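Vibralactone Cyclase (Boreostereum vibrans, PDB 6KD0) belongs to the alpha/beta hydrolase family and catalyses the cyclization that forms the fused bicyclic beta-lactone of vibralactone. Local coordinates at residues A[109-112]-A[113-117]; A[148-151]-A[152-156]; A[186-189]-A[190-193]; A[334-337]-A[338-342]. All blocks are in the same frame, centred on the assembly; numbering follows the deposited sequence.

Contact 1: A[109-112]-A[113-117]; sequences GNYE and MDDYD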
# COMPACT_ATOMS: atom_id res chain seq x y z
N GLY A 109 4.67 4.15 -11.20
CA GLY A 109 5.44 4.38 -10.00
C GLY A 109 6.63 3.47 -9.86
O GLY A 109 6.85 2.54 -10.65
N ASN A 110 7.41 3.75 -8.82
CA ASN A 110 8.63 3.04 -8.47
C ASN A 110 8.98 3.47 -7.04
O ASN A 110 8.20 4.15 -6.38
CB ASN A 110 9.74 3.30 -9.49
CG ASN A 110 10.31 4.72 -9.45
OD1 ASN A 110 9.88 5.59 -8.69
ND2 ASN A 110 11.33 4.96 -10.30
N TYR A 111 10.17 3.08 -6.57
CA TYR A 111 10.60 3.41 -5.20
C TYR A 111 10.62 4.92 -4.90
O TYR A 111 10.54 5.32 -3.72
CB TYR A 111 11.99 2.81 -4.96
CG TYR A 111 13.04 3.64 -5.67
CD1 TYR A 111 13.23 3.49 -7.04
CD2 TYR A 111 13.79 4.60 -5.00
CE1 TYR A 111 14.18 4.29 -7.73
CE2 TYR A 111 14.73 5.38 -5.67
CZ TYR A 111 14.91 5.22 -7.02
OH TYR A 111 15.84 6.01 -7.67
N GLU A 112 10.71 5.78 -5.93
CA GLU A 112 10.83 7.21 -5.66
C GLU A 112 9.64 7.74 -4.88
O GLU A 112 9.81 8.59 -3.99
CB GLU A 112 10.97 7.98 -6.97
CG GLU A 112 12.30 7.77 -7.64
CD GLU A 112 12.34 8.42 -9.00
OE1 GLU A 112 12.25 9.66 -9.05
OE2 GLU A 112 12.44 7.69 -10.01
N MET A 113 8.45 7.16 -5.12
CA MET A 113 7.22 7.61 -4.47
C MET A 113 7.37 7.69 -2.96
O MET A 113 6.91 8.65 -2.34
CB MET A 113 6.09 6.66 -4.83
CG MET A 113 5.62 6.81 -6.26
SD MET A 113 4.51 5.46 -6.65
CE MET A 113 3.39 6.25 -7.81
N ASP A 114 7.98 6.67 -2.36
CA ASP A 114 7.97 6.62 -0.90
C ASP A 114 9.37 6.74 -0.35
O ASP A 114 9.57 6.53 0.86
CB ASP A 114 7.28 5.35 -0.42
CG ASP A 114 5.90 5.18 -1.04
OD1 ASP A 114 4.99 5.96 -0.68
OD2 ASP A 114 5.74 4.29 -1.91
N ASP A 115 10.33 7.12 -1.19
CA ASP A 115 11.73 7.08 -0.77
C ASP A 115 11.96 7.89 0.50
O ASP A 115 12.47 7.37 1.51
CB ASP A 115 12.60 7.59 -1.92
CG ASP A 115 14.07 7.33 -1.70
OD1 ASP A 115 14.48 6.15 -1.62
OD2 ASP A 115 14.82 8.32 -1.63
N TYR A 116 11.56 9.16 0.51
CA TYR A 116 11.77 9.97 1.71
C TYR A 116 11.00 9.41 2.89
O TYR A 116 11.56 9.30 4.00
CB TYR A 116 11.39 11.43 1.45
CG TYR A 116 12.44 12.21 0.67
CD1 TYR A 116 13.39 11.55 -0.11
CD2 TYR A 116 12.47 13.59 0.70
CE1 TYR A 116 14.35 12.25 -0.83
CE2 TYR A 116 13.42 14.30 -0.00
CZ TYR A 116 14.36 13.63 -0.76
OH TYR A 116 15.29 14.34 -1.46
N ASP A 117 9.75 8.99 2.68
CA ASP A 117 8.98 8.47 3.80
C ASP A 117 9.70 7.29 4.44
O ASP A 117 9.81 7.21 5.66
CB ASP A 117 7.58 8.05 3.34
CG ASP A 117 6.58 9.20 3.36
OD1 ASP A 117 6.59 9.98 4.33
OD2 ASP A 117 5.78 9.32 2.41
O HOH W 1 8.06 3.95 -3.47
O HOH W 2 9.91 10.21 -1.73
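Met113 turns back on Gly109, its CE methyl 3.5 Å from Gly109 CA. Its CG stands beside the backbone N (chi1 -73°), and a bend at the last torsion brings the methyl over the glycine. A beta carbon at Gly109 would run into the sulfur, and at this backbone conformation it would also press on the preceding carbonyl oxygen. Next in line, Asn110 OD1 accepts from Glu112 N at 2.9 Å, forming an Asx turn. Its other end gives ND2 to Glu112 OE2 at 3.0 Å, with the oxygen almost in the amide plane and used on its anti side. A bond at each end should fix the rotation of the amide. Tyr111 and Asp115 run side by side, their planes 87° apart, and OD1 of Asp115 lies at the ring edge, 3.8 Å from Tyr111 CD2. What holds that oxygen is Tyr83 OH and a salt bridge to Arg81; OD2 pairs with Arg119. A water links Asn110 O with both N and OD2 of Asp114. The turn leads from the loop after strand 97-101 into helix 115-125; Tyr111 rests on strand 76-85 and Met113 packs on Trp42 and Ile47 of helix 35-54.

Contact 2: A[148-151]-A[152-156]; sequences DVYA and GLKWA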
# COMPACT_ATOMS: atom_id res chain seq x y z
N ASP A 148 6.13 -10.21 -9.22
CA ASP A 148 7.34 -9.46 -8.87
C ASP A 148 7.35 -9.09 -7.39
O ASP A 148 8.38 -9.20 -6.72
CB ASP A 148 7.45 -8.17 -9.69
CG ASP A 148 7.81 -8.43 -11.16
OD1 ASP A 148 8.06 -9.59 -11.56
OD2 ASP A 148 7.83 -7.44 -11.92
N VAL A 149 6.22 -8.62 -6.87
CA VAL A 149 6.14 -8.27 -5.45
C VAL A 149 6.46 -9.49 -4.60
O VAL A 149 7.20 -9.41 -3.60
CB VAL A 149 4.74 -7.70 -5.13
CG1 VAL A 149 4.53 -7.58 -3.62
CG2 VAL A 149 4.56 -6.32 -5.82
N TYR A 150 5.97 -10.66 -5.02
CA TYR A 150 6.21 -11.87 -4.25
C TYR A 150 7.66 -12.30 -4.33
O TYR A 150 8.25 -12.72 -3.33
CB TYR A 150 5.30 -12.99 -4.74
CG TYR A 150 5.22 -14.15 -3.79
CD1 TYR A 150 4.61 -14.01 -2.55
CD2 TYR A 150 5.71 -15.39 -4.14
CE1 TYR A 150 4.52 -15.07 -1.68
CE2 TYR A 150 5.62 -16.47 -3.27
CZ TYR A 150 5.04 -16.30 -2.05
OH TYR A 150 4.94 -17.38 -1.20
N ALA A 151 8.25 -12.25 -5.53
CA ALA A 151 9.67 -12.58 -5.66
C ALA A 151 10.53 -11.67 -4.77
O ALA A 151 11.49 -12.13 -4.14
CB ALA A 151 10.09 -12.47 -7.12
N GLY A 152 10.18 -10.38 -4.73
CA GLY A 152 10.90 -9.46 -3.87
C GLY A 152 10.74 -9.81 -2.40
O GLY A 152 11.68 -9.66 -1.62
N LEU A 153 9.54 -10.27 -2.02
CA LEU A 153 9.28 -10.65 -0.63
C LEU A 153 10.13 -11.86 -0.25
O LEU A 153 10.72 -11.90 0.84
CB LEU A 153 7.79 -10.94 -0.43
CG LEU A 153 7.32 -11.24 1.00
CD1 LEU A 153 7.51 -10.01 1.89
CD2 LEU A 153 5.85 -11.71 1.04
N LYS A 154 10.23 -12.82 -1.18
CA LYS A 154 11.07 -13.98 -0.93
C LYS A 154 12.53 -13.59 -0.83
O LYS A 154 13.25 -14.06 0.06
CB LYS A 154 10.88 -15.02 -2.04
CG LYS A 154 9.56 -15.78 -1.99
CD LYS A 154 9.50 -16.83 -3.12
CE LYS A 154 10.44 -17.99 -2.85
NZ LYS A 154 10.45 -18.99 -3.97
N TRP A 155 12.98 -12.71 -1.73
CA TRP A 155 14.36 -12.26 -1.70
C TRP A 155 14.68 -11.58 -0.38
O TRP A 155 15.71 -11.86 0.24
CB TRP A 155 14.64 -11.32 -2.88
CG TRP A 155 16.05 -10.84 -2.90
CD1 TRP A 155 17.11 -11.45 -3.52
CD2 TRP A 155 16.58 -9.69 -2.23
NE1 TRP A 155 18.26 -10.74 -3.29
CE2 TRP A 155 17.96 -9.65 -2.50
CE3 TRP A 155 16.02 -8.68 -1.44
CZ2 TRP A 155 18.79 -8.64 -2.01
CZ3 TRP A 155 16.86 -7.68 -0.95
CH2 TRP A 155 18.22 -7.67 -1.23
N ALA A 156 13.80 -10.68 0.06
CA ALA A 156 14.04 -9.92 1.28
C ALA A 156 14.07 -10.84 2.49
O ALA A 156 14.91 -10.65 3.39
CB ALA A 156 12.97 -8.84 1.46
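Lys154 lays its aliphatic chain across Tyr150 one turn earlier in helix 144-158: CG sits over one face of the phenol ring, and CD comes to 3.9 Å from Tyr150 CE2. Tyr150 carries its ring anti to the backbone N (chi1 -165°), which swings it toward the following turn. Lys154 CG lies beside its own backbone N (chi1 -74°) and chi2 is extended, which sets CG and CD along the ring; a bend at chi3 then turns CE and NZ away from it. The tight part of the contact is the backbone. Gly152 N bonds Asp148 O at 2.9 Å and Lys154 N bonds Tyr150 O at the same 2.9 Å, both nearly straight, and Leu153 CB sits only 3.4 Å from Tyr150 O. The side chains meet more slackly: Leu153 CD2 stays 4.4 Å from Tyr150 CD1, an apolar touch at an oblique angle. Burial divides differently, by helix face: Val149, Gly152 and Leu153 are enclosed, while Tyr150, Ala151, Lys154 and Trp155 are partly exposed. The ammonium end of Lys154 makes a cation-pi contact with Phe195, so an alanine here would probably leave one face of the Tyr150 ring without its aliphatic cover and Phe195 without its cation. The Tyr150 hydroxyl is bonded to Asp193, and its ring meets Trp189 edge-to-face. The helix thus lies beside helix 178-192, with Val149 and Leu153 turned onto strand 97-101 and Ala151 and Trp155 onto strand 64-73.

Contact 3: A[186-189]-A[190-193]; sequences AAHW and ARDD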
# COMPACT_ATOMS: atom_id res chain seq x y z
N ALA A 186 0.10 -11.09 -1.91
CA ALA A 186 1.34 -11.70 -1.43
C ALA A 186 1.16 -12.34 -0.07
O ALA A 186 1.75 -13.38 0.21
CB ALA A 186 2.47 -10.66 -1.39
N ALA A 187 0.37 -11.72 0.80
CA ALA A 187 0.19 -12.27 2.15
C ALA A 187 -0.56 -13.60 2.12
O ALA A 187 -0.21 -14.54 2.87
CB ALA A 187 -0.54 -11.25 3.02
N HIS A 188 -1.56 -13.73 1.24
CA HIS A 188 -2.20 -15.05 1.11
C HIS A 188 -1.22 -16.09 0.59
O HIS A 188 -1.10 -17.21 1.14
CB HIS A 188 -3.41 -14.98 0.19
CG HIS A 188 -4.58 -14.27 0.78
ND1 HIS A 188 -4.63 -12.90 0.88
CD2 HIS A 188 -5.74 -14.73 1.31
CE1 HIS A 188 -5.78 -12.54 1.43
NE2 HIS A 188 -6.47 -13.64 1.70
N TRP A 189 -0.52 -15.75 -0.50
CA TRP A 189 0.47 -16.66 -1.07
C TRP A 189 1.50 -17.10 -0.02
O TRP A 189 1.84 -18.28 0.07
CB TRP A 189 1.17 -16.00 -2.25
CG TRP A 189 0.33 -15.89 -3.47
CD1 TRP A 189 -0.87 -16.51 -3.70
CD2 TRP A 189 0.63 -15.14 -4.64
NE1 TRP A 189 -1.34 -16.17 -4.95
CE2 TRP A 189 -0.42 -15.34 -5.55
CE3 TRP A 189 1.70 -14.31 -5.00
CZ2 TRP A 189 -0.44 -14.76 -6.81
CZ3 TRP A 189 1.68 -13.72 -6.26
CH2 TRP A 189 0.62 -13.94 -7.15
N ALA A 190 1.99 -16.15 0.78
CA ALA A 190 3.03 -16.45 1.75
C ALA A 190 2.50 -17.34 2.86
O ALA A 190 3.22 -18.22 3.36
CB ALA A 190 3.60 -15.15 2.32
N ARG A 191 1.24 -17.12 3.27
CA ARG A 191 0.63 -18.00 4.25
C ARG A 191 0.69 -19.44 3.78
O ARG A 191 1.04 -20.34 4.55
CB ARG A 191 -0.82 -17.59 4.51
CG ARG A 191 -1.56 -18.54 5.43
CD ARG A 191 -3.06 -18.33 5.31
NE ARG A 191 -3.50 -18.60 3.95
CZ ARG A 191 -4.67 -18.23 3.44
NH1 ARG A 191 -5.54 -17.57 4.19
NH2 ARG A 191 -4.97 -18.52 2.18
N ASP A 192 0.42 -19.66 2.50
CA ASP A 192 0.35 -21.04 2.03
C ASP A 192 1.70 -21.63 1.58
O ASP A 192 1.79 -22.83 1.34
CB ASP A 192 -0.67 -21.13 0.91
CG ASP A 192 -2.05 -20.75 1.38
OD1 ASP A 192 -2.32 -20.97 2.60
OD2 ASP A 192 -2.84 -20.22 0.57
N ASP A 193 2.75 -20.83 1.52
CA ASP A 193 3.99 -21.27 0.90
C ASP A 193 4.96 -21.75 1.98
O ASP A 193 5.36 -20.95 2.84
CB ASP A 193 4.60 -20.12 0.11
CG ASP A 193 5.80 -20.54 -0.74
OD1 ASP A 193 6.37 -21.62 -0.53
OD2 ASP A 193 6.17 -19.74 -1.63
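The ring of His188 has the guanidinium of Arg191 at its edge, with NH2 4.0 Å from His188 CD2 and the two planes 82° apart. Phe264 stacks on the imidazole, while His267 meets it nearly at right angles and is bonded to NE2; ND1 is bonded to Leu184 O, a turn back. These two bonds should fix the rotation of the ring. The guanidinium edge meets the carboxylate of Asp192 in a side-on salt bridge of two hydrogen bonds: NE reaches OD1 at 3.0 Å from above the carboxylate plane, and NH2 meets OD2 at 3.2 Å on its syn side, within the guanidinium plane. Arg191 arrives there with CG anti to the backbone N (chi1 174°) and a bend at chi3 that turns its end back alongside His188. Its NH1 is bonded to the carbonyls of Ser266 and Ala268, so the group joins the helix end to a neighbouring loop. Beneath, the i to i-4 pattern continues through Arg191 N on Ala187 O (3.0 Å) and Asp192 N on His188 O (3.2 Å); an added weak bond from Asp192 N to Trp189 O marks the helix winding down. This is the carboxyl end of helix 178-192, the crossover between strands 171-176 and 203-207; Ala186 and Ala190 rest on helix 144-158 through Tyr150, and Trp189 on the same helix through Ala146.

Contact 4: A[334-337]-A[338-342]; sequences MSWL and FSKTP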
# COMPACT_ATOMS: atom_id res chain seq x y z
N MET A 334 2.27 0.69 11.93
CA MET A 334 3.50 -0.09 11.82
C MET A 334 4.07 -0.44 13.19
O MET A 334 4.50 -1.57 13.42
CB MET A 334 4.54 0.66 11.00
CG MET A 334 4.15 0.82 9.53
SD MET A 334 5.34 1.77 8.58
CE MET A 334 4.68 1.46 6.92
N SER A 335 4.14 0.55 14.08
CA SER A 335 4.69 0.30 15.41
C SER A 335 3.86 -0.74 16.15
O SER A 335 4.42 -1.59 16.84
CB SER A 335 4.76 1.60 16.21
OG SER A 335 5.93 2.29 15.85
N TRP A 336 2.53 -0.69 16.01
CA TRP A 336 1.67 -1.70 16.61
C TRP A 336 2.04 -3.08 16.08
O TRP A 336 2.27 -4.02 16.85
CB TRP A 336 0.20 -1.39 16.33
CG TRP A 336 -0.73 -2.49 16.73
CD1 TRP A 336 -0.90 -3.02 17.98
CD2 TRP A 336 -1.61 -3.22 15.86
NE1 TRP A 336 -1.85 -4.02 17.94
CE2 TRP A 336 -2.29 -4.16 16.66
CE3 TRP A 336 -1.89 -3.15 14.49
CZ2 TRP A 336 -3.24 -5.05 16.12
CZ3 TRP A 336 -2.82 -4.02 13.96
CH2 TRP A 336 -3.49 -4.96 14.78
N LEU A 337 2.14 -3.21 14.75
CA LEU A 337 2.47 -4.50 14.17
C LEU A 337 3.84 -5.00 14.62
O LEU A 337 4.00 -6.18 14.96
CB LEU A 337 2.40 -4.41 12.65
CG LEU A 337 0.99 -4.12 12.12
CD1 LEU A 337 1.03 -3.80 10.61
CD2 LEU A 337 0.06 -5.28 12.40
N PHE A 338 4.83 -4.12 14.64
CA PHE A 338 6.16 -4.53 15.09
C PHE A 338 6.19 -4.83 16.59
O PHE A 338 7.07 -5.58 17.03
CB PHE A 338 7.19 -3.47 14.72
CG PHE A 338 7.64 -3.52 13.27
CD1 PHE A 338 8.29 -4.64 12.77
CD2 PHE A 338 7.42 -2.45 12.43
CE1 PHE A 338 8.71 -4.69 11.45
CE2 PHE A 338 7.84 -2.49 11.10
CZ PHE A 338 8.48 -3.61 10.61
N SER A 339 5.25 -4.29 17.36
CA SER A 339 5.21 -4.57 18.80
C SER A 339 4.81 -6.00 19.10
O SER A 339 4.91 -6.42 20.26
CB SER A 339 4.25 -3.62 19.52
OG SER A 339 2.91 -4.02 19.28
N LYS A 340 4.37 -6.76 18.10
CA LYS A 340 4.04 -8.16 18.30
C LYS A 340 5.27 -9.06 18.30
O LYS A 340 5.16 -10.24 18.65
CB LYS A 340 3.03 -8.60 17.25
CG LYS A 340 1.79 -7.74 17.32
CD LYS A 340 0.59 -8.35 16.63
CE LYS A 340 -0.70 -7.64 17.05
NZ LYS A 340 -0.95 -7.75 18.52
N THR A 341 6.44 -8.53 17.94
CA THR A 341 7.73 -9.20 18.13
C THR A 341 8.71 -8.17 18.67
O THR A 341 9.69 -7.81 18.01
CB THR A 341 8.24 -9.83 16.83
OG1 THR A 341 8.18 -8.86 15.78
CG2 THR A 341 7.43 -11.05 16.45
N PRO A 342 8.49 -7.70 19.91
CA PRO A 342 9.14 -6.47 20.37
C PRO A 342 10.64 -6.64 20.58
O PRO A 342 11.11 -7.68 21.05
CB PRO A 342 8.43 -6.17 21.70
CG PRO A 342 7.96 -7.49 22.18
CD PRO A 342 7.61 -8.29 20.94
O HOH W 3 6.04 -8.05 14.29
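Helix 321-338 runs out here: Phe338 N bonds Met334 O at 2.8 Å, nearly in line with the carbonyl, Lys340 N bonds Leu337 O at 3.2 Å, and a type I turn from Phe338 to Thr341, closed by Thr341 N on Phe338 O, follows. Ser339 adds a side-chain bond, its OG giving to Trp336 O at a short 2.5 Å. With OG between the backbone N and the carbonyl carbon (chi1 76°), the hydroxyl points back at the last full turn. Phe338 folds its ring against that turn as well, CD2 lying 3.2 Å from Met334 O and a looser 4.5 Å from Met334 CB. In this alpha/beta hydrolase fold the helix lies against the central sheet, where Met334 and Phe338 meet strands 97-101 and 171-176 and Leu337 meets Val172. On another side Lys340 passes Trp336, extended through chi2 and chi3 so that CE comes to 3.7 Å from Trp336 CZ2, above the indole plane and displaced toward its rim. A bend at chi4 (-61°) then directs NZ, salt-bridged to Glu300; the indole has a cation-pi contact with Arg302. With a serine in place of the tryptophan, the Lys340 methylenes would probably lose the flat surface they lie along, and Arg302 its aromatic partner. A water donates to both Leu337 O and Thr341 OG1, tying the turn to the helix end, and OG1 is also bonded to Lys169 O.

How the contacts relate
Contacts 2 and 3 are the one pair that touch: their centres are 11 Å apart, and Tyr150 OH lies 2.7 Å from Asp193 OD2, a probable hydrogen bond between helix 144-158 and the residue just past helix 178-192. Contact 1 stands about 17 Å from contact 2 and 25 Å from contact 3 between centres. By nearest atoms contact 4 is about 8 Å from contact 1, which includes the first turn of helix 115-125; Met334 packs further along it, on Ile121 and Leu125. Sequence and geometry suggest a nucleophile elbow at Ser177, in a probable triad with Asp281 and His311. Asp114, Val149 and Met334 lie near that elbow without touching it, and contact 3 ends the helix that follows.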